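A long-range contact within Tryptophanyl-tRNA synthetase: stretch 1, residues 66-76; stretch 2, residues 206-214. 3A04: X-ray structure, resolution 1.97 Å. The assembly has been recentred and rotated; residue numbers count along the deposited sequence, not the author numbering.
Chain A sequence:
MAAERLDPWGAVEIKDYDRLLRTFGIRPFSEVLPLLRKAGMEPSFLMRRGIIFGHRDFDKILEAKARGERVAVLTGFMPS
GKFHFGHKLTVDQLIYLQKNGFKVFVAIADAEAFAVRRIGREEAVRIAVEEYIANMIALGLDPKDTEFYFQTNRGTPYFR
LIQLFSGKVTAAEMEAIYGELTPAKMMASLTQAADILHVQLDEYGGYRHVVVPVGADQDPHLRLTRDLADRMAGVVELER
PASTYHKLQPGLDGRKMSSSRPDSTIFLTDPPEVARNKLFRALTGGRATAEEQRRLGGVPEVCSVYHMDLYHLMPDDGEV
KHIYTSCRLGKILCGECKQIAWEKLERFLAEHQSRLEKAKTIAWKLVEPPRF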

# COMPACT_ATOMS: atom_id res chain seq x y z
N ALA A 66 -29.16 -9.29 -17.29
CA ALA A 66 -30.54 -9.53 -17.78
C ALA A 66 -31.65 -8.94 -16.86
O ALA A 66 -32.69 -8.57 -17.33
N ARG A 67 -31.42 -8.82 -15.56
CA ARG A 67 -32.48 -8.25 -14.75
C ARG A 67 -32.30 -6.76 -14.69
O ARG A 67 -33.08 -6.09 -13.98
N GLY A 68 -31.28 -6.24 -15.41
CA GLY A 68 -31.19 -4.80 -15.63
C GLY A 68 -30.12 -4.11 -14.81
O GLY A 68 -30.03 -2.85 -14.81
N GLU A 69 -29.28 -4.89 -14.13
CA GLU A 69 -28.20 -4.27 -13.32
C GLU A 69 -27.05 -3.78 -14.30
O GLU A 69 -26.84 -4.45 -15.33
N ARG A 70 -26.38 -2.66 -14.02
CA ARG A 70 -25.21 -2.28 -14.90
C ARG A 70 -24.04 -3.20 -14.45
O ARG A 70 -23.83 -3.35 -13.22
N VAL A 71 -23.39 -3.88 -15.40
CA VAL A 71 -22.26 -4.85 -15.13
C VAL A 71 -20.96 -4.27 -15.71
O VAL A 71 -21.04 -3.35 -16.51
N ALA A 72 -19.80 -4.77 -15.28
CA ALA A 72 -18.52 -4.15 -15.63
C ALA A 72 -17.49 -5.18 -16.07
O ALA A 72 -17.60 -6.36 -15.75
N VAL A 73 -16.52 -4.72 -16.84
CA VAL A 73 -15.36 -5.52 -17.13
C VAL A 73 -14.17 -4.66 -16.77
O VAL A 73 -14.21 -3.41 -16.94
N LEU A 74 -13.10 -5.30 -16.28
CA LEU A 74 -11.94 -4.60 -15.82
C LEU A 74 -10.72 -5.31 -16.36
O LEU A 74 -10.69 -6.57 -16.35
N THR A 75 -9.70 -4.58 -16.83
CA THR A 75 -8.42 -5.25 -17.02
C THR A 75 -7.32 -4.23 -16.74
O THR A 75 -7.59 -3.01 -16.64
N GLY A 76 -6.08 -4.69 -16.63
CA GLY A 76 -4.97 -3.79 -16.45
C GLY A 76 -3.91 -3.96 -17.52
O GLY A 76 -3.75 -5.07 -18.06
N GLY A 206 -20.06 1.30 -7.71
CA GLY A 206 -20.84 0.26 -7.09
C GLY A 206 -21.13 -0.97 -7.96
O GLY A 206 -22.27 -1.55 -7.91
N TYR A 207 -20.14 -1.34 -8.77
CA TYR A 207 -20.26 -2.42 -9.74
C TYR A 207 -19.89 -3.77 -9.12
O TYR A 207 -18.73 -4.24 -9.12
N ARG A 208 -20.87 -4.39 -8.53
CA ARG A 208 -20.59 -5.59 -7.83
C ARG A 208 -20.28 -6.74 -8.80
O ARG A 208 -19.48 -7.65 -8.49
N HIS A 209 -20.88 -6.70 -9.97
CA HIS A 209 -20.71 -7.81 -10.91
C HIS A 209 -19.63 -7.39 -11.96
O HIS A 209 -19.90 -6.55 -12.82
N VAL A 210 -18.44 -7.98 -11.85
CA VAL A 210 -17.31 -7.56 -12.69
C VAL A 210 -16.72 -8.80 -13.32
O VAL A 210 -16.57 -9.81 -12.66
N VAL A 211 -16.33 -8.72 -14.60
CA VAL A 211 -15.70 -9.87 -15.22
C VAL A 211 -14.31 -9.43 -15.63
O VAL A 211 -14.08 -8.25 -15.94
N VAL A 212 -13.33 -10.33 -15.56
CA VAL A 212 -11.96 -10.00 -15.92
C VAL A 212 -11.53 -10.98 -17.02
O VAL A 212 -11.55 -12.23 -16.79
N PRO A 213 -11.12 -10.46 -18.21
CA PRO A 213 -10.71 -11.42 -19.23
C PRO A 213 -9.24 -11.75 -19.10
O PRO A 213 -8.42 -10.84 -19.05
N VAL A 214 -8.88 -13.03 -19.06
CA VAL A 214 -7.49 -13.38 -18.76
C VAL A 214 -7.07 -14.64 -19.54
O VAL A 214 -7.92 -15.30 -20.15

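Two parallel strands, 72-76 and 210-214, lie side by side, and the loops that lead into them pack together as well. The backbone carries the central polar contacts. Ala 72 N donates to His 209 O at 3.0 Å. Val 211 N donates to Ala 72 O at 2.9 Å. Leu 74 N donates to Val 211 O at 3.1 Å. This alternation is the usual parallel pattern. Ala 72 bonds to the residues on both sides of Val 210, His 209 and Val 211; Val 211 in turn bonds to Ala 72 and Leu 74, the neighbours of Val 73. Two carbonyls also receive CA-H...O contacts: Val 210 CA lies 3.3 Å from Ala 72 O, and Val 73 CA lies 3.2 Å from Val 211 O. Leu 74 O is less fortunate. It is buried here and has no polar partner in the model; Pro 213, which has no N-H to offer, brings its CD to 3.5 Å from Leu 74 O.

Water bridges the stretches at two further points, one between backbone groups and one from the Thr 75 hydroxyl to a carbonyl. The oxygen of water 1 is 2.8 Å from Arg 70 O, to which the water donates, and 2.9 Å from His 209 N, from which it accepts. It therefore satisfies a carbonyl and an amide just before the direct ladder begins. The oxygen of water 2 is 2.7 Å from Pro 213 O, to which the water donates, and it also bonds to Thr 75 OG1 at 2.7 Å. Thr 75 has chi1 t.

The side chains of the strands divide between the two faces of the sheet. Ala 72 and Val 210 share one face. The methyl of Ala 72 is small, and Tyr 207 packs against it, with Ala 72 CB 3.9 Å from Tyr 207 CB. Val 210, chi1 t, meets Leu 74: Val 210 CG1 is 3.8 Å from Leu 74 CB. Leu 74 has chi1 t, with chi2 between wells at 110°. Val 73 and Val 211 share the other face, both with chi1 p, and Val 73 CB is 3.8 Å from Val 211 CG1. Val 73 CG2 also reaches Pro 213 CD at 3.6 Å.

Tyr 207 points toward stretch 1 with chi1 m. The edge of its ring meets the aliphatic part of Arg 70, where Arg 70 CG is 3.5 Å from Tyr 207 CE1. Arg 70 has chi1 t and chi2 p; its NE and NH2 are satisfied elsewhere in the structure.

His 209, chi1 m, starts sideways, but its end comes nearer to stretch 1. His 209 CB lies 3.8 Å from Val 71 CG1; Val 71 has chi1 m. Both ring nitrogens have partners. ND1 is bonded elsewhere in the structure, while His 209 NE2 makes a weak hydrogen bond to Glu 69 OE1 at 3.3 Å. Glu 69, chi1 m, points toward stretch 2. Its other oxygen faces Arg 67, chi1 p: Arg 67 NE forms a salt bridge to Glu 69 OE2 at 2.7 Å, and Arg 67 NH2 adds a weak bond to Glu 69 OE2 at 2.9 Å. Glu 69 thus links the arginine to the histidine.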

# COMPACT_ATOMS: atom_id res chain seq x y z
CB ALA A 66 -30.78 -11.04 -18.09
CB ARG A 67 -32.56 -8.83 -13.35
CG ARG A 67 -31.29 -8.76 -12.51
CD ARG A 67 -31.63 -9.11 -11.03
NE ARG A 67 -30.41 -9.27 -10.28
CZ ARG A 67 -29.75 -10.41 -10.14
NH1 ARG A 67 -30.23 -11.52 -10.67
NH2 ARG A 67 -28.59 -10.42 -9.47
CB GLU A 69 -27.66 -5.28 -12.24
CG GLU A 69 -28.46 -5.39 -10.85
CD GLU A 69 -27.94 -6.45 -9.81
OE1 GLU A 69 -27.23 -6.25 -8.80
OE2 GLU A 69 -28.35 -7.56 -9.96
CB ARG A 70 -24.84 -0.80 -14.84
CG ARG A 70 -23.80 -0.38 -15.97
CD ARG A 70 -24.37 -0.28 -17.39
NE ARG A 70 -23.38 0.13 -18.42
CZ ARG A 70 -22.65 1.26 -18.41
NH1 ARG A 70 -22.71 2.12 -17.36
NH2 ARG A 70 -21.80 1.50 -19.40
CB VAL A 71 -22.49 -6.27 -15.64
CG1 VAL A 71 -23.58 -6.95 -14.82
CG2 VAL A 71 -22.86 -6.38 -17.20
CB ALA A 72 -17.94 -3.28 -14.45
CB VAL A 73 -15.33 -5.97 -18.68
CG1 VAL A 73 -15.42 -4.76 -19.64
CG2 VAL A 73 -14.03 -6.77 -18.94
CB LEU A 74 -11.93 -4.62 -14.23
CG LEU A 74 -10.57 -3.97 -13.88
CD1 LEU A 74 -10.52 -2.62 -13.27
CD2 LEU A 74 -9.47 -4.96 -13.33
CB THR A 75 -8.28 -5.77 -18.53
OG1 THR A 75 -7.08 -6.53 -18.64
CG2 THR A 75 -8.18 -4.55 -19.47
CB TYR A 207 -19.46 -2.17 -11.05
CG TYR A 207 -19.90 -0.96 -11.85
CD1 TYR A 207 -20.84 -1.09 -12.90
CD2 TYR A 207 -19.30 0.26 -11.66
CE1 TYR A 207 -21.22 0.03 -13.66
CE2 TYR A 207 -19.68 1.39 -12.44
CZ TYR A 207 -20.65 1.23 -13.41
OH TYR A 207 -21.05 2.32 -14.18
CB ARG A 208 -21.87 -5.97 -7.02
CG ARG A 208 -21.85 -7.47 -6.72
CD ARG A 208 -22.91 -7.79 -5.66
NE ARG A 208 -22.58 -7.18 -4.36
CZ ARG A 208 -23.43 -7.25 -3.34
NH1 ARG A 208 -24.64 -7.85 -3.54
NH2 ARG A 208 -23.10 -6.75 -2.18
CB HIS A 209 -22.05 -8.04 -11.55
CG HIS A 209 -23.12 -8.35 -10.55
ND1 HIS A 209 -23.12 -9.53 -9.85
CD2 HIS A 209 -24.16 -7.62 -10.06
CE1 HIS A 209 -24.12 -9.54 -8.97
NE2 HIS A 209 -24.74 -8.39 -9.06
CB VAL A 210 -16.13 -7.01 -11.83
CG1 VAL A 210 -15.02 -6.34 -12.77
CG2 VAL A 210 -16.63 -6.04 -10.87
CB VAL A 211 -16.56 -10.42 -16.45
CG1 VAL A 211 -16.79 -9.28 -17.61
CG2 VAL A 211 -15.92 -11.74 -17.00
CB VAL A 212 -11.04 -10.20 -14.73
CG1 VAL A 212 -9.56 -9.76 -15.01
CG2 VAL A 212 -11.59 -9.39 -13.44
CB PRO A 213 -10.99 -10.68 -20.54
CG PRO A 213 -10.79 -9.18 -20.24
CD PRO A 213 -11.23 -9.08 -18.73
CB VAL A 214 -7.22 -13.74 -17.27
CG1 VAL A 214 -7.40 -12.56 -16.30
CG2 VAL A 214 -8.08 -14.87 -16.81
O HOH W 1 -22.34 -4.47 -11.15
O HOH W 2 -7.25 -8.95 -17.51